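Local coordinates for four helix bundle protein (Bacteroides thetaiotaomicron VPI-5482, PDB 2RLD) that is of uncharacterised function but binds calcium and belongs to the 23S rRNA-intervening sequence family of four-helix bundle proteins, at residues 67-72 and 112-117; 16-21 and 47-52; 36-41 and 84-89; 75-80 and 106-111. All coordinates share one frame; numbering follows the deposited sequence. Where two conformers were deposited one is given.

Interaction 1 of 4, residues 67-72 and 112-117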
loop_
_atom_site.group_PDB
_atom_site.type_symbol
_atom_site.label_atom_id
_atom_site.label_comp_id
_atom_site.label_asym_id
_atom_site.label_seq_id
_atom_site.Cartn_x
_atom_site.Cartn_y
_atom_site.Cartn_z
ATOM N N ASN C 67 0.019 6.972 -23.879
ATOM C CA ASN C 67 0.390 6.107 -22.758
ATOM C C ASN C 67 -0.371 6.414 -21.461
ATOM O O ASN C 67 -0.826 5.500 -20.755
ATOM C CB ASN C 67 1.906 6.127 -22.533
ATOM C CG ASN C 67 2.649 5.221 -23.521
ATOM O OD1 ASN C 67 2.436 5.300 -24.732
ATOM N ND2 ASN C 67 3.503 4.347 -23.003
ATOM N N LYS C 68 -0.533 7.694 -21.156
ATOM C CA LYS C 68 -1.324 8.078 -19.992
ATOM C C LYS C 68 -2.792 7.679 -20.183
ATOM O O LYS C 68 -3.452 7.240 -19.229
ATOM C CB LYS C 68 -1.173 9.575 -19.703
ATOM C CG LYS C 68 0.235 9.946 -19.244
ATOM C CD LYS C 68 0.543 9.355 -17.888
ATOM N N LEU C 69 -3.304 7.780 -21.412
ATOM C CA LEU C 69 -4.670 7.334 -21.666
ATOM C C LEU C 69 -4.795 5.821 -21.490
ATOM O O LEU C 69 -5.835 5.316 -21.044
ATOM C CB LEU C 69 -5.138 7.748 -23.052
ATOM C CG LEU C 69 -5.362 9.243 -23.316
ATOM C CD1 LEU C 69 -6.075 9.418 -24.649
ATOM C CD2 LEU C 69 -6.151 9.889 -22.180
ATOM N N ASN C 70 -3.743 5.090 -21.840
ATOM C CA ASN C 70 -3.744 3.645 -21.648
ATOM C C ASN C 70 -3.772 3.273 -20.179
ATOM O O ASN C 70 -4.420 2.287 -19.807
ATOM C CB ASN C 70 -2.522 3.015 -22.302
ATOM C CG ASN C 70 -2.593 1.481 -22.325
ATOM O OD1 ASN C 70 -1.817 0.809 -21.643
ATOM N ND2 ASN C 70 -3.520 0.927 -23.122
ATOM N N ILE C 71 -3.083 4.054 -19.340
ATOM C CA ILE C 71 -3.195 3.860 -17.882
ATOM C C ILE C 71 -4.618 4.189 -17.386
ATOM O O ILE C 71 -5.169 3.454 -16.557
ATOM C CB ILE C 71 -2.180 4.701 -17.087
ATOM C CG1 ILE C 71 -0.741 4.371 -17.497
ATOM C CG2 ILE C 71 -2.334 4.450 -15.562
ATOM C CD1 ILE C 71 0.282 5.354 -16.911
ATOM N N ALA C 72 -5.242 5.236 -17.930
ATOM C CA ALA C 72 -6.666 5.530 -17.619
ATOM C C ALA C 72 -7.570 4.345 -17.979
ATOM O O ALA C 72 -8.453 3.949 -17.212
ATOM C CB ALA C 72 -7.134 6.790 -18.369
ATOM N N ILE C 112 -10.591 4.204 -25.875
ATOM C CA ILE C 112 -10.133 3.320 -26.940
ATOM C C ILE C 112 -10.134 4.038 -28.292
ATOM O O ILE C 112 -9.186 3.892 -29.093
ATOM C CB ILE C 112 -10.964 2.024 -26.998
ATOM C CG1 ILE C 112 -10.655 1.175 -25.764
ATOM C CG2 ILE C 112 -10.650 1.242 -28.301
ATOM C CD1 ILE C 112 -11.711 0.157 -25.431
ATOM N N SER C 113 -11.172 4.834 -28.542
ATOM C CA SER C 113 -11.278 5.590 -29.786
ATOM C C SER C 113 -10.086 6.527 -29.944
ATOM O O SER C 113 -9.384 6.502 -30.949
ATOM C CB SER C 113 -12.578 6.400 -29.813
ATOM O OG SER C 113 -12.770 7.004 -31.079
ATOM N N ILE C 114 -9.857 7.352 -28.936
ATOM C CA ILE C 114 -8.726 8.264 -28.951
ATOM C C ILE C 114 -7.434 7.464 -29.206
ATOM O O ILE C 114 -6.685 7.733 -30.163
ATOM C CB ILE C 114 -8.632 9.031 -27.622
ATOM C CG1 ILE C 114 -9.817 9.993 -27.470
ATOM C CG2 ILE C 114 -7.318 9.795 -27.533
ATOM C CD1 ILE C 114 -10.105 10.384 -26.049
ATOM N N ILE C 115 -7.206 6.450 -28.377
ATOM C CA ILE C 115 -5.977 5.658 -28.443
ATOM C C ILE C 115 -5.783 5.040 -29.822
ATOM O O ILE C 115 -4.673 5.059 -30.367
ATOM C CB ILE C 115 -5.957 4.558 -27.369
ATOM C CG1 ILE C 115 -5.840 5.202 -25.979
ATOM C CG2 ILE C 115 -4.780 3.585 -27.618
ATOM C CD1 ILE C 115 -6.332 4.336 -24.835
ATOM N N LYS C 116 -6.874 4.530 -30.386
ATOM C CA LYS C 116 -6.862 3.881 -31.686
ATOM C C LYS C 116 -6.947 4.895 -32.838
ATOM O O LYS C 116 -6.553 4.589 -33.966
ATOM C CB LYS C 116 -8.011 2.868 -31.757
ATOM N N THR C 117 -7.448 6.096 -32.556
ATOM C CA THR C 117 -7.612 7.133 -33.574
ATOM C C THR C 117 -6.264 7.679 -34.038
ATOM O O THR C 117 -6.188 8.778 -34.589
ATOM C CB THR C 117 -8.466 8.313 -33.056
#
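Leu69 and Ile115 meet between two antiparallel helices of a four-helix bundle, near the end that carries the calcium site. Leu69 is on helix 62-88 and Ile115 on helix 94-116. The axes of the two short segments lie 9.9 Å apart at their closest, and their directions differ by 153°. The nearest backbone positions are the CA atoms of Leu69 and Ile115, at 7.1 Å.

The contact is mainly aliphatic. Ile115 has CG1 anti to its carbonyl carbon (chi1 -68°), and this branch does the touching. Its CG1 is 3.9 Å from CB of Leu69. Its CD1 methyl goes on to the backbone of helix 62-88, where it lies 3.9 Å from O of Leu69 and 4.0 Å from N of Asn70. Ile115 therefore packs against the root of Leu69, not its tip. The tip turns to Ile114 instead, and these two side chains cross at about a right angle. CD1 of Leu69 is 3.9 Å from CB of Ile114. The still shorter approach of this methyl to the CG2 branch is doubtful in the model.

The other two helices also touch these residues. Leu69 packs on Ala56 of helix 38-57, and Ile114 on Lys7 and Val11 of helix 7-32. The side chain of Ile114 is about 4 Å from that of Asp8, which binds calcium together with Asp5 and Asn9; the calcium ion is about 8 Å from the Ile114 side chain. Branched aliphatic side chains meeting between antiparallel neighbours are a usual feature of a four-helix bundle core.

Interaction 2 of 4, residues 16-21 and 47-52. With EDO (1,2-ethanediol), chain S.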
loop_
_atom_site.group_PDB
_atom_site.type_symbol
_atom_site.label_atom_id
_atom_site.label_comp_id
_atom_site.label_asym_id
_atom_site.label_seq_id
_atom_site.Cartn_x
_atom_site.Cartn_y
_atom_site.Cartn_z
ATOM N N LEU C 16 -14.415 13.033 -14.575
ATOM C CA LEU C 16 -14.595 13.807 -13.340
ATOM C C LEU C 16 -15.960 13.519 -12.712
ATOM O O LEU C 16 -16.083 13.289 -11.492
ATOM C CB LEU C 16 -14.399 15.286 -13.628
ATOM C CG LEU C 16 -12.958 15.731 -13.838
ATOM C CD1 LEU C 16 -12.879 17.094 -14.567
ATOM C CD2 LEU C 16 -12.236 15.813 -12.485
ATOM N N GLU C 17 -16.998 13.494 -13.547
ATOM C CA GLU C 17 -18.317 13.105 -13.079
ATOM C C GLU C 17 -18.273 11.695 -12.490
ATOM O O GLU C 17 -18.867 11.415 -11.442
ATOM C CB GLU C 17 -19.348 13.199 -14.203
ATOM C CG GLU C 17 -19.636 14.636 -14.673
ATOM C CD GLU C 17 -20.083 15.581 -13.564
ATOM O OE1 GLU C 17 -20.896 15.199 -12.691
ATOM O OE2 GLU C 17 -19.607 16.725 -13.566
ATOM N N PHE C 18 -17.533 10.808 -13.147
ATOM C CA PHE C 18 -17.445 9.422 -12.679
ATOM C C PHE C 18 -16.725 9.320 -11.333
ATOM O O PHE C 18 -17.158 8.575 -10.452
ATOM C CB PHE C 18 -16.731 8.547 -13.704
ATOM C CG PHE C 18 -16.771 7.075 -13.374
ATOM C CD1 PHE C 18 -17.953 6.360 -13.492
ATOM C CD2 PHE C 18 -15.631 6.418 -12.949
ATOM C CE1 PHE C 18 -18.003 5.016 -13.219
ATOM C CE2 PHE C 18 -15.674 5.044 -12.665
ATOM C CZ PHE C 18 -16.852 4.349 -12.809
ATOM N N ALA C 19 -15.624 10.057 -11.174
ATOM C CA ALA C 19 -14.892 10.108 -9.917
ATOM C C ALA C 19 -15.860 10.463 -8.780
ATOM O O ALA C 19 -15.828 9.867 -7.696
ATOM C CB ALA C 19 -13.719 11.144 -10.017
ATOM N N VAL C 20 -16.755 11.412 -9.033
ATOM C CA VAL C 20 -17.695 11.842 -8.002
ATOM C C VAL C 20 -18.675 10.670 -7.652
ATOM O O VAL C 20 -18.966 10.392 -6.478
ATOM C CB VAL C 20 -18.484 13.076 -8.453
ATOM C CG1 VAL C 20 -19.660 13.331 -7.491
ATOM C CG2 VAL C 20 -17.550 14.351 -8.579
ATOM N N ARG C 21 -19.155 9.981 -8.665
ATOM C CA ARG C 21 -20.005 8.829 -8.443
ATOM C C ARG C 21 -19.245 7.759 -7.644
ATOM O O ARG C 21 -19.816 7.122 -6.752
ATOM C CB ARG C 21 -20.480 8.248 -9.766
ATOM C CG ARG C 21 -21.392 9.195 -10.558
ATOM C CD ARG C 21 -22.342 8.386 -11.456
ATOM N NE ARG C 21 -23.363 7.668 -10.695
ATOM C CZ ARG C 21 -24.158 6.729 -11.213
ATOM N NH1 ARG C 21 -24.040 6.377 -12.491
ATOM N NH2 ARG C 21 -25.047 6.117 -10.447
ATOM N N THR C 47 -11.306 6.712 -9.237
ATOM C CA THR C 47 -10.893 8.120 -9.265
ATOM C C THR C 47 -9.597 8.332 -10.032
ATOM O O THR C 47 -9.330 9.446 -10.534
ATOM C CB THR C 47 -10.760 8.713 -7.813
ATOM O OG1 THR C 47 -9.756 7.982 -7.108
ATOM C CG2 THR C 47 -12.118 8.677 -7.087
ATOM N N SER C 48 -8.819 7.262 -10.212
ATOM C CA SER C 48 -7.535 7.340 -10.927
ATOM C C SER C 48 -7.726 7.446 -12.447
ATOM O O SER C 48 -6.817 7.886 -13.152
ATOM C CB SER C 48 -6.642 6.148 -10.594
ATOM O OG SER C 48 -6.223 6.168 -9.225
ATOM N N ILE C 49 -8.878 7.009 -12.954
ATOM C CA ILE C 49 -9.196 7.181 -14.385
ATOM C C ILE C 49 -9.020 8.677 -14.744
ATOM O O ILE C 49 -8.193 9.036 -15.591
ATOM C CB ILE C 49 -10.637 6.713 -14.716
ATOM C CG1 ILE C 49 -10.865 5.252 -14.294
ATOM C CG2 ILE C 49 -10.974 6.872 -16.222
ATOM C CD1 ILE C 49 -12.336 4.821 -14.388
ATOM N N GLY C 50 -9.733 9.560 -14.033
ATOM C CA GLY C 50 -9.659 11.019 -14.315
ATOM C C GLY C 50 -8.280 11.607 -14.080
ATOM O O GLY C 50 -7.836 12.491 -14.826
ATOM N N ALA C 51 -7.600 11.130 -13.039
ATOM C CA ALA C 51 -6.280 11.632 -12.712
ATOM C C ALA C 51 -5.274 11.362 -13.866
ATOM O O ALA C 51 -4.453 12.207 -14.202
ATOM C CB ALA C 51 -5.783 11.026 -11.396
ATOM N N ASN C 52 -5.344 10.192 -14.462
ATOM C CA ASN C 52 -4.467 9.885 -15.574
ATOM C C ASN C 52 -4.835 10.629 -16.829
ATOM O O ASN C 52 -3.943 10.991 -17.611
ATOM C CB ASN C 52 -4.443 8.382 -15.839
ATOM C CG ASN C 52 -3.536 7.671 -14.872
ATOM O OD1 ASN C 52 -2.311 7.685 -15.064
ATOM N ND2 ASN C 52 -4.109 7.061 -13.823
HETATM C C1 EDO S . -5.208 9.667 -8.277
HETATM O O1 EDO S . -4.948 8.596 -9.203
HETATM C C2 EDO S . -6.689 9.674 -7.901
HETATM O O2 EDO S . -7.062 8.445 -7.242
#
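Thr47 lies against Ala19 where helices 7-32 and 38-57 come very close: the CA atoms of these two residues are 4.5 Å apart. CB of Thr47 is 3.8 Å from O2 of a 1,2-ethanediol, and from it two branches part. The CG2 methyl is anti to the carbonyl carbon and turns to helix 7-32, 3.9 Å from O of Ala19 and 4.2 Å from its CB. The hydroxyl sits between the backbone N and the carbonyl carbon (chi1 61°). OG1 is hydrogen-bonded to the carbonyl of Leu43 one turn back. It also bonds O2 of the diol at 2.7 Å, and the diol bonds OG of Ser48 through both oxygens. The diol probably comes from the crystallisation liquor. With an alanine here, the Leu43 carbonyl and O2 of the diol would probably both lose their hydroxyl partner, and a gap would open beside Ala19.

A second apolar touch lies deeper in the bundle. Phe18 swings its ring toward helix 38-57, and CE2 is 3.8 Å from CD1 of Ile49. The methyl approaches the ring at a slant. The ring also packs on Thr79 and Ile100 of the other two helices. About one turn after Phe18, Arg21 forms a salt bridge to Asp103, a residue of a second calcium site not occupied in this chain.

Gly50 has no CB to hold the helices apart, and Ala19 adds just one methyl. Small, aliphatic and aromatic groups fill the interface. No hydrogen bond joins the two segments, so close fit holds them, and the hydroxyls of Thr47 and Ser48 are satisfied by carbonyls of helix 38-57 and the diol.

Interaction 3 of 4, residues 36-41 and 84-89. With EDO (1,2-ethanediol), chain L.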
loop_
_atom_site.group_PDB
_atom_site.type_symbol
_atom_site.label_atom_id
_atom_site.label_comp_id
_atom_site.label_asym_id
_atom_site.label_seq_id
_atom_site.Cartn_x
_atom_site.Cartn_y
_atom_site.Cartn_z
ATOM N N PHE C 36 -15.013 -2.447 3.694
ATOM C CA PHE C 36 -13.830 -1.609 3.803
ATOM C C PHE C 36 -12.703 -1.988 2.862
ATOM O O PHE C 36 -11.793 -1.205 2.668
ATOM C CB PHE C 36 -13.322 -1.664 5.237
ATOM C CG PHE C 36 -14.338 -1.212 6.248
ATOM C CD1 PHE C 36 -14.723 0.107 6.290
ATOM C CD2 PHE C 36 -14.910 -2.097 7.122
ATOM C CE1 PHE C 36 -15.660 0.539 7.202
ATOM C CE2 PHE C 36 -15.852 -1.667 8.044
ATOM C CZ PHE C 36 -16.224 -0.345 8.071
ATOM N N VAL C 37 -12.762 -3.169 2.267
ATOM C CA VAL C 37 -11.634 -3.691 1.485
ATOM C C VAL C 37 -11.840 -3.411 -0.012
ATOM O O VAL C 37 -11.046 -2.697 -0.635
ATOM C CB VAL C 37 -11.436 -5.226 1.761
ATOM C CG1 VAL C 37 -10.413 -5.844 0.791
ATOM C CG2 VAL C 37 -10.968 -5.447 3.186
HETATM N N MSE C 38 -12.928 -3.927 -0.583
HETATM C CA MSE C 38 -13.208 -3.690 -1.975
HETATM C C MSE C 38 -13.468 -2.204 -2.248
HETATM O O MSE C 38 -13.041 -1.650 -3.272
HETATM C CB MSE C 38 -14.340 -4.611 -2.452
HETATM C CG MSE C 38 -14.024 -6.050 -2.196
HETATM SE SE MSE C 38 -15.432 -7.191 -2.890
HETATM C CE MSE C 38 -16.796 -6.899 -1.427
ATOM N N SER C 39 -14.134 -1.557 -1.294
ATOM C CA SER C 39 -14.446 -0.141 -1.388
ATOM C C SER C 39 -13.183 0.698 -1.559
ATOM O O SER C 39 -13.143 1.620 -2.406
ATOM C CB SER C 39 -15.236 0.288 -0.155
ATOM O OG SER C 39 -14.510 0.098 1.040
ATOM N N LYS C 40 -12.142 0.395 -0.794
ATOM C CA LYS C 40 -10.908 1.181 -0.921
ATOM C C LYS C 40 -10.245 0.963 -2.269
ATOM O O LYS C 40 -9.743 1.915 -2.893
ATOM C CB LYS C 40 -9.933 0.845 0.197
ATOM C CG LYS C 40 -10.490 0.985 1.551
ATOM N N GLN C 41 -10.301 -0.266 -2.761
ATOM C CA GLN C 41 -9.703 -0.601 -4.052
ATOM C C GLN C 41 -10.392 0.172 -5.165
ATOM O O GLN C 41 -9.740 0.784 -6.007
ATOM C CB GLN C 41 -9.781 -2.078 -4.342
ATOM C CG GLN C 41 -8.990 -2.952 -3.404
ATOM C CD GLN C 41 -7.574 -3.126 -3.827
ATOM O OE1 GLN C 41 -6.951 -2.189 -4.330
ATOM N NE2 GLN C 41 -7.038 -4.331 -3.627
ATOM N N GLU C 84 -18.111 -5.623 -10.853
ATOM C CA GLU C 84 -18.654 -6.947 -11.109
ATOM C C GLU C 84 -18.629 -7.794 -9.838
ATOM O O GLU C 84 -19.590 -8.508 -9.496
ATOM C CB GLU C 84 -17.828 -7.631 -12.196
ATOM C CG GLU C 84 -18.470 -8.927 -12.688
ATOM C CD GLU C 84 -17.724 -9.576 -13.861
ATOM O OE1 GLU C 84 -16.838 -8.926 -14.470
ATOM O OE2 GLU C 84 -18.056 -10.739 -14.173
ATOM N N LEU C 85 -17.503 -7.737 -9.136
ATOM C CA LEU C 85 -17.398 -8.425 -7.842
ATOM C C LEU C 85 -18.449 -7.945 -6.833
ATOM O O LEU C 85 -19.084 -8.757 -6.152
ATOM C CB LEU C 85 -15.982 -8.257 -7.279
ATOM C CG LEU C 85 -15.599 -9.105 -6.081
ATOM C CD1 LEU C 85 -16.001 -10.569 -6.218
ATOM C CD2 LEU C 85 -14.094 -8.932 -5.841
ATOM N N LEU C 86 -18.642 -6.638 -6.753
ATOM C CA LEU C 86 -19.635 -6.077 -5.845
ATOM C C LEU C 86 -21.079 -6.518 -6.146
ATOM O O LEU C 86 -21.799 -6.866 -5.232
ATOM C CB LEU C 86 -19.529 -4.555 -5.800
ATOM C CG LEU C 86 -18.248 -3.968 -5.176
ATOM C CD1 LEU C 86 -18.074 -2.492 -5.550
ATOM C CD2 LEU C 86 -18.307 -4.154 -3.615
ATOM N N ILE C 87 -21.492 -6.555 -7.417
ATOM C CA ILE C 87 -22.842 -7.080 -7.734
ATOM C C ILE C 87 -22.939 -8.571 -7.478
ATOM O O ILE C 87 -23.920 -9.042 -6.918
ATOM C CB ILE C 87 -23.329 -6.691 -9.175
ATOM C CG1 ILE C 87 -24.804 -7.104 -9.396
ATOM C CG2 ILE C 87 -22.456 -7.301 -10.255
ATOM C CD1 ILE C 87 -25.765 -6.441 -8.473
ATOM N N ARG C 88 -21.904 -9.333 -7.844
ATOM C CA ARG C 88 -21.946 -10.790 -7.612
ATOM C C ARG C 88 -21.997 -11.164 -6.142
ATOM O O ARG C 88 -22.575 -12.175 -5.786
ATOM C CB ARG C 88 -20.762 -11.481 -8.285
ATOM C CG ARG C 88 -20.843 -11.441 -9.811
ATOM C CD ARG C 88 -21.808 -12.483 -10.343
ATOM N NE ARG C 88 -21.544 -13.821 -9.804
ATOM C CZ ARG C 88 -20.604 -14.639 -10.254
ATOM N NH1 ARG C 88 -19.789 -14.268 -11.232
ATOM N NH2 ARG C 88 -20.457 -15.820 -9.700
ATOM N N THR C 89 -21.438 -10.327 -5.279
ATOM C CA THR C 89 -21.489 -10.581 -3.838
ATOM C C THR C 89 -22.553 -9.739 -3.093
ATOM O O THR C 89 -22.555 -9.710 -1.875
ATOM C CB THR C 89 -20.108 -10.357 -3.211
ATOM O OG1 THR C 89 -19.642 -9.031 -3.506
ATOM C CG2 THR C 89 -19.112 -11.383 -3.752
HETATM C C1 EDO L . -5.407 -4.003 -6.609
HETATM O O1 EDO L . -4.677 -4.945 -5.829
HETATM C C2 EDO L . -5.063 -4.236 -8.067
HETATM O O2 EDO L . -4.135 -3.250 -8.511
#
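Met38 and Leu86 are the nearest backbone positions of the two segments, with CA atoms 7.9 Å apart. Residues 38-41 belong to the early part of helix 38-57. Residues 84-88 end helix 62-88, and Thr89 is the first residue to leave helical geometry.

Met38, modelled as selenomethionine, carries the contact. SE lies 3.7 Å from CD2 of Leu85, and these side chains cross at about a right angle. The chain then bends at its last torsion (chi3 -77°). This brings CE to 3.8 Å from CD2 of Leu86 and 4.1 Å from OG1 of Thr89. That hydroxyl is bonded to O of Leu85 at 2.7 Å. N of Thr89 bonds the same oxygen from the opposite face.

Gln41, nearly one turn on from Met38, takes no part in this cluster. It packs on Trp82 of helix 62-88. NE2 makes a weak bond of 3.3 Å to O1 of a 1,2-ethanediol, which also bonds Ser48 of the second subunit. If Gln41 were an alanine, the diol would probably lose its amide partner and Trp82 some of its cover.

Tyr91 and Trp82 also pack on Met38. The contact is thus apolar, and the one hydroxyl that touches it, OG1 of Thr89, is already bonded to O of Leu85.

Interaction 4 of 4, residues 75-80 and 106-111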
loop_
_atom_site.group_PDB
_atom_site.type_symbol
_atom_site.label_atom_id
_atom_site.label_comp_id
_atom_site.label_asym_id
_atom_site.label_seq_id
_atom_site.Cartn_x
_atom_site.Cartn_y
_atom_site.Cartn_z
ATOM N N GLU C 75 -7.231 1.562 -15.488
ATOM C CA GLU C 75 -7.965 1.907 -14.259
ATOM C C GLU C 75 -9.480 1.716 -14.454
ATOM O O GLU C 75 -10.179 1.217 -13.566
ATOM C CB GLU C 75 -7.613 3.330 -13.824
ATOM C CG GLU C 75 -6.147 3.550 -13.414
ATOM C CD GLU C 75 -5.726 2.851 -12.119
ATOM O OE1 GLU C 75 -6.498 2.067 -11.531
ATOM O OE2 GLU C 75 -4.591 3.132 -11.668
ATOM N N ALA C 76 -9.986 2.066 -15.628
ATOM C CA ALA C 76 -11.394 1.805 -15.984
ATOM C C ALA C 76 -11.701 0.304 -15.941
ATOM O O ALA C 76 -12.726 -0.115 -15.385
ATOM C CB ALA C 76 -11.701 2.378 -17.364
ATOM N N ASN C 77 -10.797 -0.500 -16.487
ATOM C CA ASN C 77 -10.993 -1.934 -16.475
ATOM C C ASN C 77 -10.919 -2.528 -15.093
ATOM O O ASN C 77 -11.750 -3.383 -14.749
ATOM C CB ASN C 77 -10.030 -2.622 -17.414
ATOM C CG ASN C 77 -10.558 -2.653 -18.806
ATOM O OD1 ASN C 77 -11.397 -3.499 -19.127
ATOM N ND2 ASN C 77 -10.115 -1.718 -19.639
ATOM N N GLU C 78 -9.991 -2.051 -14.269
ATOM C CA GLU C 78 -9.947 -2.547 -12.879
ATOM C C GLU C 78 -11.231 -2.183 -12.130
ATOM O O GLU C 78 -11.787 -2.999 -11.378
ATOM C CB GLU C 78 -8.727 -2.009 -12.140
ATOM C CG GLU C 78 -8.584 -2.700 -10.792
ATOM C CD GLU C 78 -7.510 -2.142 -9.901
ATOM O OE1 GLU C 78 -6.537 -1.548 -10.421
ATOM O OE2 GLU C 78 -7.651 -2.316 -8.668
ATOM N N THR C 79 -11.709 -0.975 -12.357
ATOM C CA THR C 79 -12.935 -0.491 -11.709
ATOM C C THR C 79 -14.099 -1.415 -12.098
ATOM O O THR C 79 -14.921 -1.765 -11.264
ATOM C CB THR C 79 -13.236 0.978 -12.122
ATOM O OG1 THR C 79 -12.153 1.835 -11.714
ATOM C CG2 THR C 79 -14.543 1.477 -11.500
ATOM N N GLU C 80 -14.159 -1.783 -13.370
ATOM C CA GLU C 80 -15.207 -2.697 -13.880
ATOM C C GLU C 80 -15.131 -4.069 -13.198
ATOM O O GLU C 80 -16.146 -4.686 -12.904
ATOM C CB GLU C 80 -15.128 -2.738 -15.411
ATOM C CG GLU C 80 -15.695 -1.414 -15.985
ATOM C CD GLU C 80 -14.993 -0.879 -17.223
ATOM O OE1 GLU C 80 -14.247 -1.641 -17.874
ATOM O OE2 GLU C 80 -15.187 0.328 -17.523
ATOM N N GLU C 106 -18.742 3.552 -20.917
ATOM C CA GLU C 106 -18.738 4.715 -21.811
ATOM C C GLU C 106 -17.344 5.329 -21.875
ATOM O O GLU C 106 -16.904 5.746 -22.931
ATOM C CB GLU C 106 -19.762 5.754 -21.341
ATOM C CG GLU C 106 -19.771 7.044 -22.128
ATOM C CD GLU C 106 -20.808 8.045 -21.613
ATOM O OE1 GLU C 106 -21.092 8.061 -20.387
ATOM O OE2 GLU C 106 -21.348 8.811 -22.443
ATOM N N ILE C 107 -16.657 5.412 -20.729
ATOM C CA ILE C 107 -15.298 5.950 -20.679
ATOM C C ILE C 107 -14.308 5.033 -21.399
ATOM O O ILE C 107 -13.435 5.520 -22.140
ATOM C CB ILE C 107 -14.859 6.257 -19.202
ATOM C CG1 ILE C 107 -15.649 7.451 -18.661
ATOM C CG2 ILE C 107 -13.345 6.480 -19.079
ATOM C CD1 ILE C 107 -15.519 7.639 -17.171
ATOM N N ASN C 108 -14.447 3.719 -21.206
ATOM C CA ASN C 108 -13.650 2.751 -21.968
ATOM C C ASN C 108 -13.680 3.037 -23.472
ATOM O O ASN C 108 -12.650 3.066 -24.150
ATOM C CB ASN C 108 -14.185 1.338 -21.780
ATOM C CG ASN C 108 -13.808 0.732 -20.459
ATOM O OD1 ASN C 108 -13.762 1.409 -19.446
ATOM N ND2 ASN C 108 -13.542 -0.578 -20.465
ATOM N N LYS C 109 -14.890 3.233 -23.974
ATOM C CA LYS C 109 -15.144 3.355 -25.408
ATOM C C LYS C 109 -14.437 4.598 -25.962
ATOM O O LYS C 109 -13.773 4.547 -27.004
ATOM C CB LYS C 109 -16.648 3.453 -25.606
ATOM C CG LYS C 109 -17.117 3.556 -27.035
ATOM C CD LYS C 109 -18.630 3.732 -27.092
ATOM C CE LYS C 109 -19.089 4.937 -26.286
ATOM N NZ LYS C 109 -20.200 5.673 -26.936
ATOM N N LEU C 110 -14.567 5.711 -25.244
ATOM C CA LEU C 110 -13.964 6.962 -25.683
ATOM C C LEU C 110 -12.426 6.876 -25.627
ATOM O O LEU C 110 -11.718 7.299 -26.570
ATOM C CB LEU C 110 -14.483 8.107 -24.811
ATOM C CG LEU C 110 -15.999 8.342 -24.899
ATOM C CD1 LEU C 110 -16.517 9.294 -23.799
ATOM C CD2 LEU C 110 -16.339 8.862 -26.285
ATOM N N LEU C 111 -11.904 6.305 -24.536
ATOM C CA LEU C 111 -10.448 6.143 -24.426
ATOM C C LEU C 111 -9.890 5.281 -25.552
ATOM O O LEU C 111 -8.863 5.605 -26.157
ATOM C CB LEU C 111 -10.054 5.555 -23.081
ATOM C CG LEU C 111 -10.321 6.442 -21.867
ATOM C CD1 LEU C 111 -10.183 5.594 -20.607
ATOM C CD2 LEU C 111 -9.363 7.626 -21.839
#
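Asn108 sets its amide against the carboxylate of Glu80, reaching across from helix 94-116 to helix 62-88. The two side chains come from opposite directions, and their flat ends are turned 45° to each other. CG of Asn108 is 3.3 Å from OE2 of Glu80 and 3.5 Å from OE1, and the carboxylate thus meets the amide with both oxygens near. Glu80 reaches this position with a bend at its second torsion (chi2 144°). OE2 is hydrogen-bonded to OG of Ser104, a turn before Asn108, which helps to fix the carboxylate.

Ala76 lies one turn before Glu80. Its CB is 4.1 Å from CG of Asn108, giving the amide a small apolar neighbour. The CA atoms of Ala76 and Asn108 are 6.5 Å apart, the nearest backbone pair here. The segment axes approach to 9.9 Å at an angle of 156°. On another side of helix 62-88, OG1 of Thr79 bonds O of Glu75 at 2.8 Å and also meets Ser45 of helix 38-57.

Arg54 of the second subunit packs on Glu80, so the polar pair borders that subunit. The apolar side faces the rest of the bundle. Ile107 packs on Ile49 of helix 38-57 and Phe18 of helix 7-32, while Leu111 packs on Val11 of helix 7-32. The antiparallel helices 62-88 and 94-116 thus lie against both other helices of the chain.

Interactions 1 and 4 join helices 62-88 and 94-116, with centres 10 Å apart, and touch where CD2 of Leu111 is 3.9 Å from CD2 of Leu69. Interaction 2, between the other two helices, packs on interaction 4, centres 11 Å apart, with CG2 of Ile49 3.7 Å from CG2 of Ile107. It also touches interaction 1, centres 15 Å apart, with CG2 of Ile71 3.3 Å from OD1 of Asn52. The three form a continuous run of contacts along the bundle. Interaction 3 lies beyond, its centre about 17 Å from those of interactions 2 and 4 and 26 Å from that of interaction 1. Interaction 1 lies near the bound calcium, whereas interaction 3 lies away from it.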